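PDB 4R12: nicastrin from Dictyostelium purpureum, which probably serves as an essential, putatively substrate-recruiting subunit of gamma-secretase, the complex that cleaves membrane proteins such as Notch receptors within the membrane. Local coordinates for residues Y280-C290 against R305-F316. Residues are numbered along the deposited sequence; the frame is centred on the assembly and turned at random.
Sequences YFINDLLNFQC and RADLAFQTQINF. With NAG (2-acetamido-2-deoxy-beta-D-glucopyranose), chain B.
In the nicastrin large lobe, akin in fold to zinc-dependent exopeptidases, a salt bridge from Asp284 of helix 276-287 to Arg305, in the loop leading to helix 309-313, adjoins an aromatic cluster of Phe288 and Phe310. Arg305 grips Asp284 side-on: NE gives a 2.8 Å bond to OD2 and NH2 a nearly straight one (173°) to OD1, both on the syn side of the carboxylate though tilted out of its plane. The guanidinium is also sandwiched, with Tyr280 OH over one face, 3.2 Å from Arg305 CZ, and the Phe288 ring over the other. Arg305 CG, anti to the carbonyl carbon (chi1 -58°), lies 3.5 Å from Phe288 CE1, and the bend at chi2 turns the rest of the chain toward Asp284. With alanine in place of Arg305, Asp284 would probably be left to its bond with His546, and a gap would open between Tyr280 OH and the Phe288 ring. Phe310 turns its edge to the face of Phe288, planes 67° apart, while its CE1 lies 3.7 Å from Asp284 CB. Leu285 CD2 meets Ile314 CG2 at 3.7 Å, and Leu285 CD1 comes in plane to the edge of the Phe316 ring; Leu286 lies over a face of that ring, with CD2 3.7 Å from Phe316 CG. One water accepts from both Cys290 N and Gln311 NE2, bridging the segments beyond helix 276-287. Cys290 is itself disulfide-bonded to Cys300, and Asn315 carries an N-linked glycan. His546 of strand 542-548 meets the Phe281 and Phe310 rings edge-to-face, Trp201 of strand 192-203 touches Ile314, and helix 385-389 packs on Phe316 through Phe388.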
loop_
_atom_site.group_PDB
_atom_site.type_symbol
_atom_site.label_atom_id
_atom_site.label_comp_id
_atom_site.label_asym_id
_atom_site.label_seq_id
_atom_site.Cartn_x
_atom_site.Cartn_y
_atom_site.Cartn_z
ATOM N N TYR A 280 -3.115 -2.430 -15.504
ATOM C CA TYR A 280 -4.359 -1.917 -16.074
ATOM C C TYR A 280 -4.096 -0.633 -16.859
ATOM O O TYR A 280 -4.603 -0.462 -17.959
ATOM C CB TYR A 280 -5.389 -1.678 -14.969
ATOM C CG TYR A 280 -6.831 -1.489 -15.410
ATOM C CD1 TYR A 280 -7.277 -0.266 -15.908
ATOM C CD2 TYR A 280 -7.765 -2.517 -15.257
ATOM C CE1 TYR A 280 -8.603 -0.083 -16.280
ATOM C CE2 TYR A 280 -9.090 -2.341 -15.623
ATOM C CZ TYR A 280 -9.505 -1.122 -16.133
ATOM O OH TYR A 280 -10.823 -0.933 -16.481
ATOM N N PHE A 281 -3.288 0.259 -16.291
ATOM C CA PHE A 281 -2.972 1.521 -16.954
ATOM C C PHE A 281 -2.258 1.263 -18.286
ATOM O O PHE A 281 -2.636 1.822 -19.311
ATOM C CB PHE A 281 -2.117 2.413 -16.038
ATOM C CG PHE A 281 -1.937 3.820 -16.546
ATOM C CD1 PHE A 281 -2.962 4.747 -16.430
ATOM C CD2 PHE A 281 -0.740 4.221 -17.118
ATOM C CE1 PHE A 281 -2.798 6.049 -16.883
ATOM C CE2 PHE A 281 -0.568 5.530 -17.575
ATOM C CZ PHE A 281 -1.596 6.438 -17.463
ATOM N N ILE A 282 -1.234 0.411 -18.260
ATOM C CA ILE A 282 -0.502 0.041 -19.483
ATOM C C ILE A 282 -1.431 -0.590 -20.523
ATOM O O ILE A 282 -1.377 -0.251 -21.709
ATOM C CB ILE A 282 0.650 -0.932 -19.177
ATOM C CG1 ILE A 282 1.767 -0.198 -18.440
ATOM C CG2 ILE A 282 1.193 -1.584 -20.474
ATOM C CD1 ILE A 282 2.723 -1.122 -17.714
ATOM N N ASN A 283 -2.289 -1.500 -20.070
ATOM C CA ASN A 283 -3.259 -2.114 -20.968
ATOM C C ASN A 283 -4.124 -1.064 -21.661
ATOM O O ASN A 283 -4.375 -1.153 -22.865
ATOM C CB ASN A 283 -4.143 -3.109 -20.216
ATOM C CG ASN A 283 -4.998 -3.938 -21.153
ATOM O OD1 ASN A 283 -4.475 -4.632 -22.016
ATOM N ND2 ASN A 283 -6.316 -3.870 -20.986
ATOM N N ASP A 284 -4.555 -0.057 -20.910
ATOM C CA ASP A 284 -5.381 0.997 -21.488
ATOM C C ASP A 284 -4.589 1.874 -22.458
ATOM O O ASP A 284 -5.096 2.260 -23.514
ATOM C CB ASP A 284 -6.015 1.854 -20.386
ATOM C CG ASP A 284 -7.308 1.241 -19.846
ATOM O OD1 ASP A 284 -7.710 0.169 -20.352
ATOM O OD2 ASP A 284 -7.928 1.833 -18.939
ATOM N N LEU A 285 -3.345 2.178 -22.112
ATOM C CA LEU A 285 -2.492 2.946 -23.013
ATOM C C LEU A 285 -2.340 2.280 -24.385
ATOM O O LEU A 285 -2.298 2.955 -25.407
ATOM C CB LEU A 285 -1.105 3.149 -22.403
ATOM C CG LEU A 285 -1.031 4.041 -21.172
ATOM C CD1 LEU A 285 0.423 4.249 -20.789
ATOM C CD2 LEU A 285 -1.732 5.373 -21.449
ATOM N N LEU A 286 -2.244 0.956 -24.391
ATOM C CA LEU A 286 -1.935 0.226 -25.613
ATOM C C LEU A 286 -3.180 -0.249 -26.349
ATOM O O LEU A 286 -3.151 -0.415 -27.562
ATOM C CB LEU A 286 -1.045 -0.971 -25.299
ATOM C CG LEU A 286 0.349 -0.685 -24.730
ATOM C CD1 LEU A 286 0.987 -1.982 -24.250
ATOM C CD2 LEU A 286 1.232 0.007 -25.759
ATOM N N ASN A 287 -4.273 -0.459 -25.622
ATOM C CA ASN A 287 -5.415 -1.178 -26.182
ATOM C C ASN A 287 -6.781 -0.511 -26.082
ATOM O O ASN A 287 -7.725 -0.961 -26.723
ATOM C CB ASN A 287 -5.512 -2.554 -25.522
ATOM C CG ASN A 287 -4.277 -3.381 -25.749
ATOM O OD1 ASN A 287 -3.714 -3.381 -26.845
ATOM N ND2 ASN A 287 -3.828 -4.078 -24.711
ATOM N N PHE A 288 -6.912 0.542 -25.285
ATOM C CA PHE A 288 -8.250 1.057 -25.024
ATOM C C PHE A 288 -8.901 1.659 -26.262
ATOM O O PHE A 288 -8.295 2.448 -26.985
ATOM C CB PHE A 288 -8.238 2.098 -23.903
ATOM C CG PHE A 288 -9.604 2.620 -23.563
ATOM C CD1 PHE A 288 -10.494 1.844 -22.846
ATOM C CD2 PHE A 288 -10.002 3.884 -23.972
ATOM C CE1 PHE A 288 -11.756 2.318 -22.534
ATOM C CE2 PHE A 288 -11.262 4.368 -23.661
ATOM C CZ PHE A 288 -12.140 3.584 -22.942
ATOM N N GLN A 289 -10.148 1.269 -26.494
ATOM C CA GLN A 289 -10.982 1.915 -27.493
ATOM C C GLN A 289 -12.365 2.175 -26.903
ATOM O O GLN A 289 -13.010 1.262 -26.385
ATOM C CB GLN A 289 -11.077 1.053 -28.754
ATOM C CG GLN A 289 -10.888 1.844 -30.034
ATOM C CD GLN A 289 -10.469 0.969 -31.198
ATOM O OE1 GLN A 289 -9.281 0.831 -31.487
ATOM N NE2 GLN A 289 -11.446 0.368 -31.870
ATOM N N CYS A 290 -12.810 3.426 -26.947
ATOM C CA CYS A 290 -14.129 3.765 -26.428
ATOM C C CYS A 290 -15.192 3.633 -27.517
ATOM O O CYS A 290 -15.070 4.231 -28.584
ATOM C CB CYS A 290 -14.145 5.181 -25.858
ATOM S SG CYS A 290 -15.745 5.671 -25.161
ATOM N N ARG A 305 -15.027 4.401 -18.385
ATOM C CA ARG A 305 -13.866 5.092 -17.831
ATOM C C ARG A 305 -14.305 6.487 -17.397
ATOM O O ARG A 305 -14.890 7.246 -18.180
ATOM C CB ARG A 305 -12.732 5.190 -18.850
ATOM C CG ARG A 305 -12.235 3.853 -19.379
ATOM C CD ARG A 305 -11.470 3.059 -18.324
ATOM N NE ARG A 305 -10.771 1.932 -18.936
ATOM C CZ ARG A 305 -11.324 0.742 -19.151
ATOM N NH1 ARG A 305 -12.586 0.522 -18.794
ATOM N NH2 ARG A 305 -10.623 -0.226 -19.728
ATOM N N ALA A 306 -14.019 6.833 -16.153
ATOM C CA ALA A 306 -14.470 8.104 -15.607
ATOM C C ALA A 306 -13.630 9.295 -16.092
ATOM O O ALA A 306 -13.989 10.448 -15.857
ATOM C CB ALA A 306 -14.460 8.036 -14.087
ATOM N N ASP A 307 -12.520 9.018 -16.766
ATOM C CA ASP A 307 -11.581 10.076 -17.155
ATOM C C ASP A 307 -10.725 9.608 -18.333
ATOM O O ASP A 307 -10.015 8.606 -18.231
ATOM C CB ASP A 307 -10.703 10.464 -15.957
ATOM C CG ASP A 307 -9.942 11.767 -16.167
ATOM O OD1 ASP A 307 -9.759 12.192 -17.328
ATOM O OD2 ASP A 307 -9.515 12.361 -15.152
ATOM N N LEU A 308 -10.787 10.335 -19.449
ATOM C CA LEU A 308 -10.123 9.895 -20.678
ATOM C C LEU A 308 -8.803 10.625 -20.961
ATOM O O LEU A 308 -8.255 10.507 -22.055
ATOM C CB LEU A 308 -11.071 10.066 -21.873
ATOM C CG LEU A 308 -12.268 9.113 -21.929
ATOM C CD1 LEU A 308 -13.219 9.491 -23.055
ATOM C CD2 LEU A 308 -11.794 7.680 -22.086
ATOM N N ALA A 309 -8.289 11.358 -19.975
ATOM C CA ALA A 309 -7.059 12.122 -20.166
ATOM C C ALA A 309 -5.911 11.229 -20.619
ATOM O O ALA A 309 -5.097 11.627 -21.454
ATOM C CB ALA A 309 -6.680 12.856 -18.886
ATOM N N PHE A 310 -5.857 10.017 -20.076
ATOM C CA PHE A 310 -4.801 9.071 -20.428
ATOM C C PHE A 310 -4.785 8.796 -21.931
ATOM O O PHE A 310 -3.725 8.655 -22.537
ATOM C CB PHE A 310 -4.956 7.746 -19.652
ATOM C CG PHE A 310 -6.114 6.892 -20.111
ATOM C CD1 PHE A 310 -5.952 5.957 -21.124
ATOM C CD2 PHE A 310 -7.365 7.021 -19.520
ATOM C CE1 PHE A 310 -7.020 5.175 -21.552
ATOM C CE2 PHE A 310 -8.434 6.243 -19.933
ATOM C CZ PHE A 310 -8.263 5.316 -20.950
ATOM N N GLN A 311 -5.968 8.714 -22.528
ATOM C CA GLN A 311 -6.068 8.413 -23.954
ATOM C C GLN A 311 -5.710 9.646 -24.760
ATOM O O GLN A 311 -5.019 9.566 -25.772
ATOM C CB GLN A 311 -7.474 7.938 -24.324
ATOM C CG GLN A 311 -7.615 7.553 -25.796
ATOM C CD GLN A 311 -9.047 7.238 -26.186
ATOM O OE1 GLN A 311 -9.959 8.042 -25.961
ATOM N NE2 GLN A 311 -9.255 6.066 -26.771
ATOM N N THR A 312 -6.187 10.790 -24.285
ATOM C CA THR A 312 -5.963 12.062 -24.949
ATOM C C THR A 312 -4.490 12.479 -24.970
ATOM O O THR A 312 -4.004 13.014 -25.966
ATOM C CB THR A 312 -6.792 13.175 -24.263
ATOM O OG1 THR A 312 -8.176 12.802 -24.243
ATOM C CG2 THR A 312 -6.634 14.500 -24.989
ATOM N N GLN A 313 -3.773 12.218 -23.882
ATOM C CA GLN A 313 -2.468 12.839 -23.680
ATOM C C GLN A 313 -1.260 11.912 -23.633
ATOM O O GLN A 313 -0.127 12.354 -23.877
ATOM C CB GLN A 313 -2.477 13.639 -22.376
ATOM C CG GLN A 313 -3.533 14.715 -22.294
ATOM C CD GLN A 313 -3.392 15.534 -21.031
ATOM O OE1 GLN A 313 -2.301 16.003 -20.708
ATOM N NE2 GLN A 313 -4.493 15.701 -20.302
ATOM N N ILE A 314 -1.466 10.657 -23.271
ATOM C CA ILE A 314 -0.320 9.800 -23.017
ATOM C C ILE A 314 -0.137 8.779 -24.122
ATOM O O ILE A 314 -1.001 7.945 -24.401
ATOM C CB ILE A 314 -0.419 9.083 -21.646
ATOM C CG1 ILE A 314 -0.418 10.121 -20.516
ATOM C CG2 ILE A 314 0.769 8.132 -21.446
ATOM C CD1 ILE A 314 -0.558 9.518 -19.135
ATOM N N ASN A 315 0.986 8.868 -24.814
ATOM C CA ASN A 315 1.405 7.896 -25.812
ATOM C C ASN A 315 2.439 6.981 -25.205
ATOM O O ASN A 315 3.471 7.421 -24.846
ATOM C CB ASN A 315 1.979 8.627 -27.015
ATOM C CG ASN A 315 2.422 7.703 -28.126
ATOM O OD1 ASN A 315 2.649 6.545 -27.922
ATOM N ND2 ASN A 315 2.558 8.247 -29.304
ATOM N N PHE A 316 2.127 5.709 -25.072
ATOM C CA PHE A 316 3.013 4.770 -24.437
ATOM C C PHE A 316 4.412 4.849 -24.981
ATOM O O PHE A 316 5.348 4.849 -24.255
ATOM C CB PHE A 316 2.503 3.344 -24.558
ATOM C CG PHE A 316 3.370 2.327 -23.885
ATOM C CD1 PHE A 316 3.208 2.037 -22.574
ATOM C CD2 PHE A 316 4.329 1.652 -24.575
ATOM C CE1 PHE A 316 3.989 1.110 -21.949
ATOM C CE2 PHE A 316 5.103 0.713 -23.977
ATOM C CZ PHE A 316 4.938 0.440 -22.652
HETATM C C1 NAG B . 3.355 7.681 -30.361
HETATM C C2 NAG B . 2.727 8.095 -31.664
HETATM C C3 NAG B . 3.544 7.699 -32.872
HETATM C C4 NAG B . 5.037 7.661 -32.672
HETATM C C5 NAG B . 5.450 7.359 -31.246
HETATM C C6 NAG B . 6.902 7.629 -30.981
HETATM C C7 NAG B . 0.410 8.146 -32.165
HETATM C C8 NAG B . -0.898 7.493 -31.894
HETATM N N2 NAG B . 1.461 7.455 -31.814
HETATM O O3 NAG B . 3.259 8.588 -33.941
HETATM O O4 NAG B . 5.338 6.518 -33.428
HETATM O O5 NAG B . 4.677 8.144 -30.376
HETATM O O6 NAG B . 7.186 8.986 -31.228
HETATM O O7 NAG B . 0.489 9.222 -32.670
HETATM O O HOH W 1 -11.255 5.272 -28.298
#